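Local coordinates for protein fimbrial structural subunit (Actinomyces naeslundii, PDB 3QDH) that forms the shaft of type 2 fimbriae and acts as an adhesin, mediating interactions with streptococci and host cells during oral biofilm development, at residues Asp52-Val57 and Gly117-Arg122; Leu23-Val28 and Val106-Val111; Thr155-Asp160 and Phe227-Ile232; Gln45-Leu50 and Gly80-Val85. All blocks are in the same frame, centred on the assembly; numbering follows the deposited sequence.

All four contacts use β-strands of two joined modules, a CnaA-type domain and the SpaA-like domain that follows it. Contact 2 pairs strands of one sheet of the first module and contact 4 of the other; both are regular antiparallel pairs, buried on one face and more polar on the other. Contact 1 is buried and small, a bridge between these sheets carried by an arginine instead of strand hydrogen bonds. Contact 3, also buried, lies where strand 154-165 passes between modules; a bulge interrupts its antiparallel pairing and an aromatic pair is added. Ile24, Leu54, Val111, Ile119 and Trp158 join contacts 1, 2 and 3 in shared packing, while Phe107 brings contact 2 against contact 4.

Contact 1 (Asp52-Val57 and Gly117-Arg122)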
loop_
_atom_site.group_PDB
_atom_site.type_symbol
_atom_site.label_atom_id
_atom_site.label_comp_id
_atom_site.label_asym_id
_atom_site.label_seq_id
_atom_site.Cartn_x
_atom_site.Cartn_y
_atom_site.Cartn_z
ATOM N N ASP A 52 -7.904 6.033 6.580
ATOM C CA ASP A 52 -7.983 7.466 6.229
ATOM C C ASP A 52 -6.718 8.077 5.648
ATOM O O ASP A 52 -6.786 9.102 4.976
ATOM C CB ASP A 52 -8.407 8.301 7.444
ATOM C CG ASP A 52 -9.860 8.111 7.818
ATOM O OD1 ASP A 52 -10.626 7.519 7.030
ATOM O OD2 ASP A 52 -10.251 8.587 8.907
ATOM N N ARG A 53 -5.565 7.468 5.914
ATOM C CA ARG A 53 -4.300 7.955 5.357
ATOM C C ARG A 53 -4.162 7.636 3.872
ATOM O O ARG A 53 -3.252 8.146 3.201
ATOM C CB ARG A 53 -3.109 7.393 6.129
ATOM C CG ARG A 53 -2.877 8.076 7.478
ATOM C CD ARG A 53 -2.034 7.205 8.383
ATOM N NE ARG A 53 -2.803 6.084 8.924
ATOM C CZ ARG A 53 -2.391 5.311 9.918
ATOM N NH1 ARG A 53 -1.201 5.528 10.479
ATOM N NH2 ARG A 53 -3.165 4.322 10.353
ATOM N N LEU A 54 -5.060 6.785 3.369
ATOM C CA LEU A 54 -5.061 6.419 1.958
ATOM C C LEU A 54 -6.133 7.195 1.190
ATOM O O LEU A 54 -7.290 7.260 1.602
ATOM C CB LEU A 54 -5.207 4.895 1.784
ATOM C CG LEU A 54 -4.136 4.033 2.475
ATOM C CD1 LEU A 54 -4.464 2.522 2.421
ATOM C CD2 LEU A 54 -2.751 4.297 1.897
ATOM N N THR A 55 -5.727 7.801 0.081
ATOM C CA THR A 55 -6.631 8.633 -0.695
ATOM C C THR A 55 -6.841 8.056 -2.099
ATOM O O THR A 55 -6.081 7.180 -2.545
ATOM C CB THR A 55 -6.124 10.100 -0.754
ATOM O OG1 THR A 55 -7.229 10.979 -0.983
ATOM C CG2 THR A 55 -5.068 10.284 -1.837
ATOM N N ALA A 56 -7.870 8.564 -2.780
ATOM C CA ALA A 56 -8.259 8.102 -4.111
ATOM C C ALA A 56 -8.411 6.574 -4.131
ATOM O O ALA A 56 -7.929 5.900 -5.043
ATOM C CB ALA A 56 -7.250 8.582 -5.174
ATOM N N VAL A 57 -9.088 6.045 -3.116
ATOM C CA VAL A 57 -9.174 4.600 -2.914
ATOM C C VAL A 57 -10.064 3.932 -3.962
ATOM O O VAL A 57 -11.074 4.498 -4.376
ATOM C CB VAL A 57 -9.605 4.224 -1.474
ATOM C CG1 VAL A 57 -8.598 4.794 -0.456
ATOM C CG2 VAL A 57 -11.015 4.703 -1.158
ATOM N N GLY A 117 1.970 5.605 12.202
ATOM C CA GLY A 117 2.891 4.746 11.486
ATOM C C GLY A 117 2.398 3.340 11.195
ATOM O O GLY A 117 3.090 2.573 10.534
ATOM N N ALA A 118 1.215 2.991 11.692
ATOM C CA ALA A 118 0.661 1.659 11.445
ATOM C C ALA A 118 -0.628 1.758 10.638
ATOM O O ALA A 118 -1.691 2.064 11.185
ATOM C CB ALA A 118 0.428 0.926 12.766
ATOM N N ILE A 119 -0.530 1.536 9.331
ATOM C CA ILE A 119 -1.716 1.572 8.473
ATOM C C ILE A 119 -2.275 0.159 8.377
ATOM O O ILE A 119 -1.611 -0.738 7.855
ATOM C CB ILE A 119 -1.405 2.102 7.051
ATOM C CG1 ILE A 119 -0.756 3.486 7.118
ATOM C CG2 ILE A 119 -2.695 2.143 6.195
ATOM C CD1 ILE A 119 -0.112 3.931 5.808
ATOM N N THR A 120 -3.485 -0.036 8.892
ATOM C CA THR A 120 -4.078 -1.373 8.962
ATOM C C THR A 120 -5.175 -1.518 7.909
ATOM O O THR A 120 -5.712 -0.530 7.422
ATOM C CB THR A 120 -4.700 -1.675 10.353
ATOM O OG1 THR A 120 -5.765 -0.757 10.604
ATOM C CG2 THR A 120 -3.657 -1.553 11.475
ATOM N N ASN A 121 -5.530 -2.761 7.604
ATOM C CA ASN A 121 -6.589 -3.022 6.649
ATOM C C ASN A 121 -7.252 -4.360 6.912
ATOM O O ASN A 121 -6.578 -5.338 7.249
ATOM C CB ASN A 121 -6.053 -2.989 5.212
ATOM C CG ASN A 121 -7.167 -2.982 4.178
ATOM O OD1 ASN A 121 -8.107 -2.190 4.299
ATOM N N ARG A 122 -8.573 -4.370 6.769
ATOM C CA ARG A 122 -9.371 -5.587 6.684
ATOM C C ARG A 122 -10.301 -5.467 5.480
ATOM O O ARG A 122 -10.588 -4.363 5.004
ATOM C CB ARG A 122 -10.224 -5.769 7.942
ATOM C CG ARG A 122 -9.446 -6.143 9.201
ATOM C CD ARG A 122 -10.415 -6.323 10.356
ATOM N NE ARG A 122 -9.777 -6.476 11.665
ATOM C CZ ARG A 122 -9.396 -7.634 12.201
ATOM N NH1 ARG A 122 -9.526 -8.785 11.534
ATOM N NH2 ARG A 122 -8.862 -7.639 13.417
#
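Arg53 NH2 is held twice: across the contact it donates to Ala118 O at 2.8 Å, and within its own neighbourhood it makes a salt bridge with Asp51. The bond to Ala118 is short but bent, with an angle of 133° at the hydrogen, and NH2 comes from above the carbonyl plane instead of along it. The other terminal nitrogen, NH1, donates to Ala114 O, so the guanidinium is fixed on several sides. Its reach depends on a fold in the chain at chi3 (-75°), which brings the guanidinium against strand 118-131. There Ile119 crosses it obliquely: CG1 sits over the centre of one guanidinium face, 3.7 Å above the plane. Gly117 N lies at the edge of the same group, in its plane. Leu54, one residue on, meets the other branch of this isoleucine, CD1 to CG2 at 4.2 Å, and both pack on Ile24 of strand 23-31. The contact thus spans the two sheets of a CnaA-type domain, where strand 54-55 belongs to one and strand 118-131 to the other. Further along, Asn121 CG is joined covalently to Lys8 NZ, an isopeptide bond of the kind known from Gram-positive pilins. Asp51 counters the buried positive charge of Arg53, while the carbonyls of Ala114 and Ala118 accept its N-H groups, which would be expected to keep it ionised.

Contact 2 (Leu23-Val28 and Val106-Val111); sequences LIKFPV and VFQGKV
Alternate side chains of strands 23-28 and 106-111 go to two very different faces. On the buried one, Ile24 and Phe26 follow each other along their strand, and Ile24 CG2 lies over the Phe26 ring near its rim, 3.5 Å above the plane. The other branch of Ile24 points across the pair, its CG1 reaching Val111 CG2 at 3.5 Å where the two side chains cross obliquely. At the far end Val28 lies aslant the Phe107 ring, CG2 against CD2 at 3.5 Å. On the opposite face Lys25 and Gln108 run side by side in the same direction, both extended, with Lys25 CE 3.6 Å from Gln108 OE1. That oxygen is hydrogen-bonded to Thr60 OG1 of strand 57-64. Val106 CG1 closes on Lys25 CB. The antiparallel backbone bonds are shortest at the phenylalanines: Phe26 N to Phe107 O is 2.7 Å and nearly straight (168°). At Ile24 and Gly109 one bond is sound and the return, Gly109 N to Ile24 O, is weak at 3.3 Å. Hydrocarbon and aromatic groups turn into the sandwich of this CnaA-type domain, while the other face mixes aliphatic parts of Lys25 and Val106 with the Gln108 amide.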
loop_
_atom_site.group_PDB
_atom_site.type_symbol
_atom_site.label_atom_id
_atom_site.label_comp_id
_atom_site.label_asym_id
_atom_site.label_seq_id
_atom_site.Cartn_x
_atom_site.Cartn_y
_atom_site.Cartn_z
ATOM N N LEU A 23 1.235 4.193 -4.064
ATOM C CA LEU A 23 0.096 3.343 -3.717
ATOM C C LEU A 23 0.502 2.250 -2.730
ATOM O O LEU A 23 1.631 1.759 -2.758
ATOM C CB LEU A 23 -0.491 2.692 -4.978
ATOM C CG LEU A 23 -1.107 3.608 -6.036
ATOM C CD1 LEU A 23 -1.354 2.833 -7.316
ATOM C CD2 LEU A 23 -2.391 4.251 -5.535
ATOM N N ILE A 24 -0.415 1.885 -1.838
ATOM C CA ILE A 24 -0.326 0.583 -1.176
ATOM C C ILE A 24 -1.412 -0.270 -1.824
ATOM O O ILE A 24 -2.552 0.176 -1.962
ATOM C CB ILE A 24 -0.560 0.642 0.362
ATOM C CG1 ILE A 24 0.517 1.482 1.061
ATOM C CG2 ILE A 24 -0.559 -0.763 0.955
ATOM C CD1 ILE A 24 0.279 1.660 2.568
ATOM N N LYS A 25 -1.030 -1.473 -2.241
ATOM C CA LYS A 25 -1.941 -2.414 -2.882
ATOM C C LYS A 25 -2.163 -3.648 -2.016
ATOM O O LYS A 25 -1.207 -4.294 -1.565
ATOM C CB LYS A 25 -1.418 -2.814 -4.273
ATOM C CG LYS A 25 -1.600 -1.706 -5.293
ATOM C CD LYS A 25 -1.206 -2.132 -6.696
ATOM C CE LYS A 25 -1.300 -0.949 -7.647
ATOM N NZ LYS A 25 -1.235 -1.401 -9.064
ATOM N N PHE A 26 -3.441 -3.957 -1.796
ATOM C CA PHE A 26 -3.849 -5.061 -0.936
ATOM C C PHE A 26 -4.598 -6.119 -1.734
ATOM O O PHE A 26 -5.778 -5.921 -2.036
ATOM C CB PHE A 26 -4.828 -4.586 0.145
ATOM C CG PHE A 26 -4.304 -3.522 1.071
ATOM C CD1 PHE A 26 -3.364 -3.825 2.058
ATOM C CD2 PHE A 26 -4.824 -2.230 1.019
ATOM C CE1 PHE A 26 -2.912 -2.846 2.944
ATOM C CE2 PHE A 26 -4.380 -1.239 1.910
ATOM C CZ PHE A 26 -3.423 -1.549 2.870
ATOM N N PRO A 27 -3.942 -7.250 -2.047
ATOM C CA PRO A 27 -4.659 -8.399 -2.617
ATOM C C PRO A 27 -5.656 -8.994 -1.614
ATOM O O PRO A 27 -5.305 -9.256 -0.454
ATOM C CB PRO A 27 -3.534 -9.388 -2.964
ATOM C CG PRO A 27 -2.291 -8.564 -3.004
ATOM C CD PRO A 27 -2.492 -7.496 -1.972
ATOM N N VAL A 28 -6.907 -9.145 -2.052
ATOM C CA VAL A 28 -7.981 -9.677 -1.219
ATOM C C VAL A 28 -8.601 -10.842 -1.980
ATOM O O VAL A 28 -8.855 -10.727 -3.185
ATOM C CB VAL A 28 -9.068 -8.589 -0.901
ATOM C CG1 VAL A 28 -10.328 -9.222 -0.318
ATOM C CG2 VAL A 28 -8.518 -7.524 0.059
ATOM N N VAL A 106 -7.649 -6.314 -6.009
ATOM C CA VAL A 106 -6.574 -5.604 -5.324
ATOM C C VAL A 106 -7.118 -4.239 -4.920
ATOM O O VAL A 106 -7.370 -3.390 -5.778
ATOM C CB VAL A 106 -5.326 -5.452 -6.231
ATOM C CG1 VAL A 106 -4.240 -4.624 -5.536
ATOM C CG2 VAL A 106 -4.769 -6.823 -6.631
ATOM N N PHE A 107 -7.323 -4.035 -3.620
ATOM C CA PHE A 107 -7.754 -2.735 -3.120
ATOM C C PHE A 107 -6.530 -1.856 -2.948
ATOM O O PHE A 107 -5.439 -2.359 -2.664
ATOM C CB PHE A 107 -8.533 -2.886 -1.811
ATOM C CG PHE A 107 -9.842 -3.604 -1.981
ATOM C CD1 PHE A 107 -11.019 -2.891 -2.152
ATOM C CD2 PHE A 107 -9.887 -5.003 -2.023
ATOM C CE1 PHE A 107 -12.232 -3.555 -2.333
ATOM C CE2 PHE A 107 -11.089 -5.676 -2.195
ATOM C CZ PHE A 107 -12.267 -4.950 -2.350
ATOM N N GLN A 108 -6.701 -0.550 -3.127
ATOM C CA GLN A 108 -5.548 0.342 -3.147
ATOM C C GLN A 108 -5.884 1.783 -2.822
ATOM O O GLN A 108 -7.023 2.223 -2.963
ATOM C CB GLN A 108 -4.847 0.267 -4.510
ATOM C CG GLN A 108 -5.759 0.583 -5.673
ATOM C CD GLN A 108 -5.146 0.192 -6.999
ATOM O OE1 GLN A 108 -4.879 -0.990 -7.259
ATOM N NE2 GLN A 108 -4.925 1.177 -7.851
ATOM N N GLY A 109 -4.868 2.518 -2.394
ATOM C CA GLY A 109 -5.006 3.937 -2.112
ATOM C C GLY A 109 -3.630 4.574 -2.092
ATOM O O GLY A 109 -2.620 3.877 -1.983
ATOM N N LYS A 110 -3.596 5.894 -2.208
ATOM C CA LYS A 110 -2.339 6.645 -2.218
ATOM C C LYS A 110 -1.977 7.083 -0.798
ATOM O O LYS A 110 -2.813 7.648 -0.097
ATOM C CB LYS A 110 -2.477 7.871 -3.124
ATOM C CG LYS A 110 -1.158 8.568 -3.429
ATOM C CD LYS A 110 -1.310 9.660 -4.484
ATOM C CE LYS A 110 -1.500 11.031 -3.853
ATOM N NZ LYS A 110 -1.418 12.115 -4.881
ATOM N N VAL A 111 -0.739 6.826 -0.383
ATOM C CA VAL A 111 -0.295 7.166 0.979
ATOM C C VAL A 111 -0.103 8.676 1.072
ATOM O O VAL A 111 0.678 9.252 0.310
ATOM C CB VAL A 111 1.033 6.459 1.362
ATOM C CG1 VAL A 111 1.458 6.828 2.793
ATOM C CG2 VAL A 111 0.898 4.965 1.250
#

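Contact 3 (Thr155-Asp160 and Phe227-Ile232)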
loop_
_atom_site.group_PDB
_atom_site.type_symbol
_atom_site.label_atom_id
_atom_site.label_comp_id
_atom_site.label_asym_id
_atom_site.label_seq_id
_atom_site.Cartn_x
_atom_site.Cartn_y
_atom_site.Cartn_z
ATOM N N THR A 155 -0.999 -5.058 8.259
ATOM C CA THR A 155 -0.433 -3.773 8.662
ATOM C C THR A 155 0.783 -3.412 7.821
ATOM O O THR A 155 1.688 -4.235 7.606
ATOM C CB THR A 155 -0.066 -3.756 10.177
ATOM O OG1 THR A 155 -1.221 -4.087 10.947
ATOM C CG2 THR A 155 0.444 -2.371 10.602
ATOM N N SER A 156 0.771 -2.178 7.326
ATOM C CA SER A 156 1.900 -1.584 6.630
ATOM C C SER A 156 2.423 -0.444 7.514
ATOM O O SER A 156 1.660 0.434 7.921
ATOM C CB SER A 156 1.451 -1.054 5.267
ATOM O OG SER A 156 2.539 -0.532 4.532
ATOM N N ARG A 157 3.722 -0.478 7.807
ATOM C CA ARG A 157 4.331 0.473 8.733
ATOM C C ARG A 157 5.143 1.541 8.021
ATOM O O ARG A 157 5.900 1.244 7.093
ATOM C CB ARG A 157 5.193 -0.249 9.766
ATOM C CG ARG A 157 4.389 -1.186 10.648
ATOM C CD ARG A 157 5.071 -1.431 11.981
ATOM N NE ARG A 157 4.092 -1.584 13.062
ATOM C CZ ARG A 157 3.350 -2.673 13.258
ATOM N NH1 ARG A 157 3.470 -3.722 12.449
ATOM N NH2 ARG A 157 2.487 -2.711 14.265
ATOM N N TRP A 158 4.961 2.782 8.469
ATOM C CA TRP A 158 5.536 3.952 7.811
ATOM C C TRP A 158 6.087 4.946 8.833
ATOM O O TRP A 158 5.567 5.068 9.944
ATOM C CB TRP A 158 4.482 4.629 6.924
ATOM C CG TRP A 158 4.104 3.787 5.737
ATOM C CD1 TRP A 158 3.369 2.628 5.750
ATOM C CD2 TRP A 158 4.444 4.026 4.367
ATOM N NE1 TRP A 158 3.237 2.136 4.478
ATOM C CE2 TRP A 158 3.882 2.972 3.607
ATOM C CE3 TRP A 158 5.163 5.030 3.703
ATOM C CZ2 TRP A 158 4.023 2.890 2.220
ATOM C CZ3 TRP A 158 5.304 4.946 2.325
ATOM C CH2 TRP A 158 4.735 3.883 1.597
ATOM N N GLY A 159 7.148 5.644 8.448
ATOM C CA GLY A 159 7.736 6.670 9.298
ATOM C C GLY A 159 8.089 7.907 8.499
ATOM O O GLY A 159 8.087 7.893 7.264
ATOM N N ASP A 160 8.399 8.986 9.204
ATOM C CA ASP A 160 8.700 10.246 8.541
ATOM C C ASP A 160 10.162 10.639 8.736
ATOM O O ASP A 160 10.890 10.009 9.506
ATOM C CB ASP A 160 7.745 11.352 9.009
ATOM C CG ASP A 160 7.760 11.554 10.510
ATOM O OD1 ASP A 160 8.694 11.076 11.183
ATOM O OD2 ASP A 160 6.824 12.206 11.020
ATOM N N PHE A 227 8.395 3.974 3.767
ATOM C CA PHE A 227 8.033 2.599 4.145
ATOM C C PHE A 227 9.041 1.990 5.125
ATOM O O PHE A 227 10.247 2.174 4.979
ATOM C CB PHE A 227 7.906 1.736 2.885
ATOM C CG PHE A 227 7.691 0.275 3.160
ATOM C CD1 PHE A 227 6.459 -0.190 3.635
ATOM C CD2 PHE A 227 8.713 -0.643 2.928
ATOM C CE1 PHE A 227 6.259 -1.538 3.873
ATOM C CE2 PHE A 227 8.520 -1.997 3.164
ATOM C CZ PHE A 227 7.292 -2.444 3.642
ATOM N N ILE A 228 8.540 1.278 6.134
ATOM C CA ILE A 228 9.413 0.625 7.109
ATOM C C ILE A 228 9.384 -0.894 6.967
ATOM O O ILE A 228 10.430 -1.520 6.774
ATOM C CB ILE A 228 9.071 1.057 8.553
ATOM C CG1 ILE A 228 9.489 2.515 8.760
ATOM C CG2 ILE A 228 9.775 0.164 9.587
ATOM C CD1 ILE A 228 9.030 3.096 10.060
ATOM N N SER A 229 8.179 -1.466 7.050
ATOM C CA SER A 229 7.979 -2.917 7.022
ATOM C C SER A 229 6.486 -3.225 6.935
ATOM O O SER A 229 5.649 -2.352 7.173
ATOM C CB SER A 229 8.526 -3.554 8.295
ATOM O OG SER A 229 7.681 -3.257 9.393
ATOM N N ASP A 230 6.156 -4.470 6.594
ATOM C CA ASP A 230 4.759 -4.908 6.648
ATOM C C ASP A 230 4.592 -6.245 7.372
ATOM O O ASP A 230 5.577 -6.905 7.714
ATOM C CB ASP A 230 4.096 -4.890 5.254
ATOM C CG ASP A 230 4.722 -5.879 4.284
ATOM O OD1 ASP A 230 4.879 -7.065 4.640
ATOM O OD2 ASP A 230 5.042 -5.477 3.143
ATOM N N SER A 231 3.338 -6.631 7.603
ATOM C CA SER A 231 3.012 -7.779 8.442
ATOM C C SER A 231 3.039 -9.114 7.681
ATOM O O SER A 231 2.757 -10.161 8.263
ATOM C CB SER A 231 1.648 -7.570 9.112
ATOM O OG SER A 231 0.612 -7.438 8.144
ATOM N N ILE A 232 3.389 -9.075 6.396
ATOM C CA ILE A 232 3.387 -10.291 5.568
ATOM C C ILE A 232 4.729 -11.007 5.619
ATOM O O ILE A 232 5.770 -10.383 5.441
ATOM C CB ILE A 232 3.047 -9.985 4.083
ATOM C CG1 ILE A 232 1.828 -9.052 3.969
ATOM C CG2 ILE A 232 2.852 -11.296 3.289
ATOM C CD1 ILE A 232 0.531 -9.619 4.552
HETATM O O HOH W 1 5.301 -4.674 10.216
#
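Trp158 offers one indole face to Phe227, whose CB stands almost on the normal of the six-membered ring, 4.0 Å from its centroid. The Phe227 ring then turns its edge to the five-membered ring in a T-shaped (edge-to-face) pair, planes at 72° and centroids 5.8 Å apart. At the indole edge NE1 donates to Ser156 OG at 2.8 Å, and this hydroxyl also lies at the Phe227 edge. The Arg157 guanidinium has Thr155 CG2 over one face and, in its plane, a water that links NH1 to Ser229 OG, itself bonded to Ala243 O. Ile228 and Ser229 both face Arg157 in a classic beta bulge: Arg157 N donates to Ser229 O at 2.8 Å, and its carbonyl receives Ile228 N. The strand end is tied by Thr155 N to Ser231 OG, 2.9 Å, and an Asx turn brings Ile232 N to Asp230 OD1, which also has a salt bridge with Arg237. Strand 154-165 also pairs with strand 118-131, joining the CnaA-type and SpaA-like modules. At this junction buried polar atoms find backbone or water partners, while the NE1 bond, with Phe227 packed on one face, holds the turn of the indole.

Contact 4 (Gln45-Leu50 and Gly80-Val85)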
loop_
_atom_site.group_PDB
_atom_site.type_symbol
_atom_site.label_atom_id
_atom_site.label_comp_id
_atom_site.label_asym_id
_atom_site.label_seq_id
_atom_site.Cartn_x
_atom_site.Cartn_y
_atom_site.Cartn_z
ATOM N N GLN A 45 -20.156 -9.650 -2.992
ATOM C CA GLN A 45 -19.427 -8.386 -3.004
ATOM C C GLN A 45 -18.180 -8.474 -2.138
ATOM O O GLN A 45 -18.247 -8.969 -1.015
ATOM C CB GLN A 45 -20.335 -7.259 -2.479
ATOM C CG GLN A 45 -19.711 -5.843 -2.445
ATOM C CD GLN A 45 -20.662 -4.828 -1.827
ATOM O OE1 GLN A 45 -21.400 -4.119 -2.530
ATOM N NE2 GLN A 45 -20.674 -4.776 -0.508
ATOM N N LEU A 46 -17.052 -7.981 -2.658
ATOM C CA LEU A 46 -15.871 -7.754 -1.835
ATOM C C LEU A 46 -15.886 -6.282 -1.398
ATOM O O LEU A 46 -16.074 -5.377 -2.220
ATOM C CB LEU A 46 -14.586 -8.085 -2.604
ATOM C CG LEU A 46 -14.380 -9.540 -3.092
ATOM C CD1 LEU A 46 -13.155 -9.617 -4.004
ATOM C CD2 LEU A 46 -14.272 -10.536 -1.930
ATOM N N ARG A 47 -15.704 -6.056 -0.100
ATOM C CA ARG A 47 -15.837 -4.725 0.485
ATOM C C ARG A 47 -14.602 -4.425 1.319
ATOM O O ARG A 47 -14.063 -5.313 1.969
ATOM C CB ARG A 47 -17.070 -4.656 1.378
ATOM C CG ARG A 47 -17.388 -3.255 1.920
ATOM C CD ARG A 47 -18.665 -3.282 2.737
ATOM N NE ARG A 47 -19.860 -3.433 1.897
ATOM C CZ ARG A 47 -21.108 -3.405 2.363
ATOM N NH1 ARG A 47 -21.325 -3.246 3.675
ATOM N NH2 ARG A 47 -22.140 -3.534 1.530
ATOM N N ASP A 48 -14.176 -3.166 1.299
ATOM C CA ASP A 48 -12.984 -2.742 2.013
ATOM C C ASP A 48 -13.104 -1.252 2.307
ATOM O O ASP A 48 -13.173 -0.430 1.390
ATOM C CB ASP A 48 -11.720 -3.038 1.179
ATOM C CG ASP A 48 -10.431 -3.022 2.008
ATOM O OD1 ASP A 48 -10.282 -2.152 2.887
ATOM O OD2 ASP A 48 -9.535 -3.860 1.757
ATOM N N THR A 49 -13.140 -0.906 3.589
ATOM C CA THR A 49 -13.057 0.499 3.990
ATOM C C THR A 49 -11.591 0.772 4.282
ATOM O O THR A 49 -11.034 0.251 5.245
ATOM C CB THR A 49 -13.906 0.799 5.231
ATOM O OG1 THR A 49 -15.276 0.531 4.940
ATOM C CG2 THR A 49 -13.757 2.276 5.659
ATOM N N LEU A 50 -10.965 1.584 3.442
ATOM C CA LEU A 50 -9.539 1.827 3.592
ATOM C C LEU A 50 -9.252 2.891 4.646
ATOM O O LEU A 50 -10.060 3.793 4.883
ATOM C CB LEU A 50 -8.887 2.164 2.253
ATOM C CG LEU A 50 -8.677 0.913 1.384
ATOM C CD1 LEU A 50 -9.920 0.623 0.544
ATOM C CD2 LEU A 50 -7.471 1.063 0.499
ATOM N N GLY A 80 -17.071 7.255 -0.057
ATOM C CA GLY A 80 -16.195 7.682 1.042
ATOM C C GLY A 80 -14.883 6.915 0.993
ATOM O O GLY A 80 -14.179 6.934 -0.020
ATOM N N GLN A 81 -14.560 6.218 2.080
ATOM C CA GLN A 81 -13.369 5.365 2.109
ATOM C C GLN A 81 -13.691 3.907 1.745
ATOM O O GLN A 81 -12.788 3.065 1.667
ATOM C CB GLN A 81 -12.681 5.428 3.483
ATOM C CG GLN A 81 -11.945 6.750 3.763
ATOM C CD GLN A 81 -10.757 6.966 2.852
ATOM O OE1 GLN A 81 -10.814 7.790 1.944
ATOM N NE2 GLN A 81 -9.678 6.214 3.073
ATOM N N THR A 82 -14.968 3.619 1.500
ATOM C CA THR A 82 -15.406 2.230 1.304
ATOM C C THR A 82 -15.450 1.849 -0.185
ATOM O O THR A 82 -16.217 2.419 -0.966
ATOM C CB THR A 82 -16.762 1.963 2.001
ATOM O OG1 THR A 82 -16.685 2.375 3.370
ATOM C CG2 THR A 82 -17.127 0.476 1.942
ATOM N N VAL A 83 -14.602 0.898 -0.567
ATOM C CA VAL A 83 -14.567 0.386 -1.937
ATOM C C VAL A 83 -15.348 -0.927 -2.007
ATOM O O VAL A 83 -15.235 -1.761 -1.119
ATOM C CB VAL A 83 -13.112 0.183 -2.418
ATOM C CG1 VAL A 83 -13.073 -0.247 -3.882
ATOM C CG2 VAL A 83 -12.314 1.470 -2.213
ATOM N N THR A 84 -16.160 -1.090 -3.053
ATOM C CA THR A 84 -16.886 -2.333 -3.264
ATOM C C THR A 84 -16.642 -2.873 -4.676
ATOM O O THR A 84 -16.509 -2.098 -5.637
ATOM C CB THR A 84 -18.418 -2.198 -3.024
ATOM O OG1 THR A 84 -18.962 -1.176 -3.863
ATOM C CG2 THR A 84 -18.749 -1.892 -1.554
ATOM N N VAL A 85 -16.548 -4.198 -4.764
ATOM C CA VAL A 85 -16.492 -4.916 -6.035
ATOM C C VAL A 85 -17.720 -5.808 -6.000
ATOM O O VAL A 85 -17.790 -6.771 -5.230
ATOM C CB VAL A 85 -15.221 -5.785 -6.161
ATOM C CG1 VAL A 85 -15.244 -6.586 -7.503
ATOM C CG2 VAL A 85 -13.974 -4.922 -6.032
#
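Strands 39-49 and 82-87 lie next to each other in the sheet of the CnaA-type module that also contains strand 118-131, and here they run antiparallel in regular register. Leu46 with Val85 and Asp48 with Val83 are the hydrogen-bonded pairs; Val85 N reaches Leu46 O at 2.8 Å, and Val83 N reaches Asp48 O at the same length and nearly straight (166°). A further bond, Leu50 N to Gln81 O at 2.9 Å, continues the pairing. Gln81, bent at chi2 (-66°), brings NE2 above the carbonyl plane of Leu50, 3.0 Å from O, and the same NE2 donates to Leu54 O. On the buried face Leu50 crosses Val83 obliquely, CD1 to CG2 at 3.7 Å, and Phe107 from the facing sheet packs against Leu46, Asp48 and Val83. Asp48, among these apolar groups, has a polar partner: OD2 accepts from NZ of Lys8, the lysine covalently joined to Asn121, and an acid beside a Lys-Asn isopeptide bond is characteristic of such pilin domains, where it probably assists bond formation. The other face is polar. Thr49 and Thr82 cross obliquely, their OG1 atoms 2.8 Å apart in a hydrogen bond. Arg47 lays CG against Thr82 CG2 at 3.7 Å and runs alongside Thr84 before its terminal nitrogens bond the carbonyls of Pro142 and Ala143.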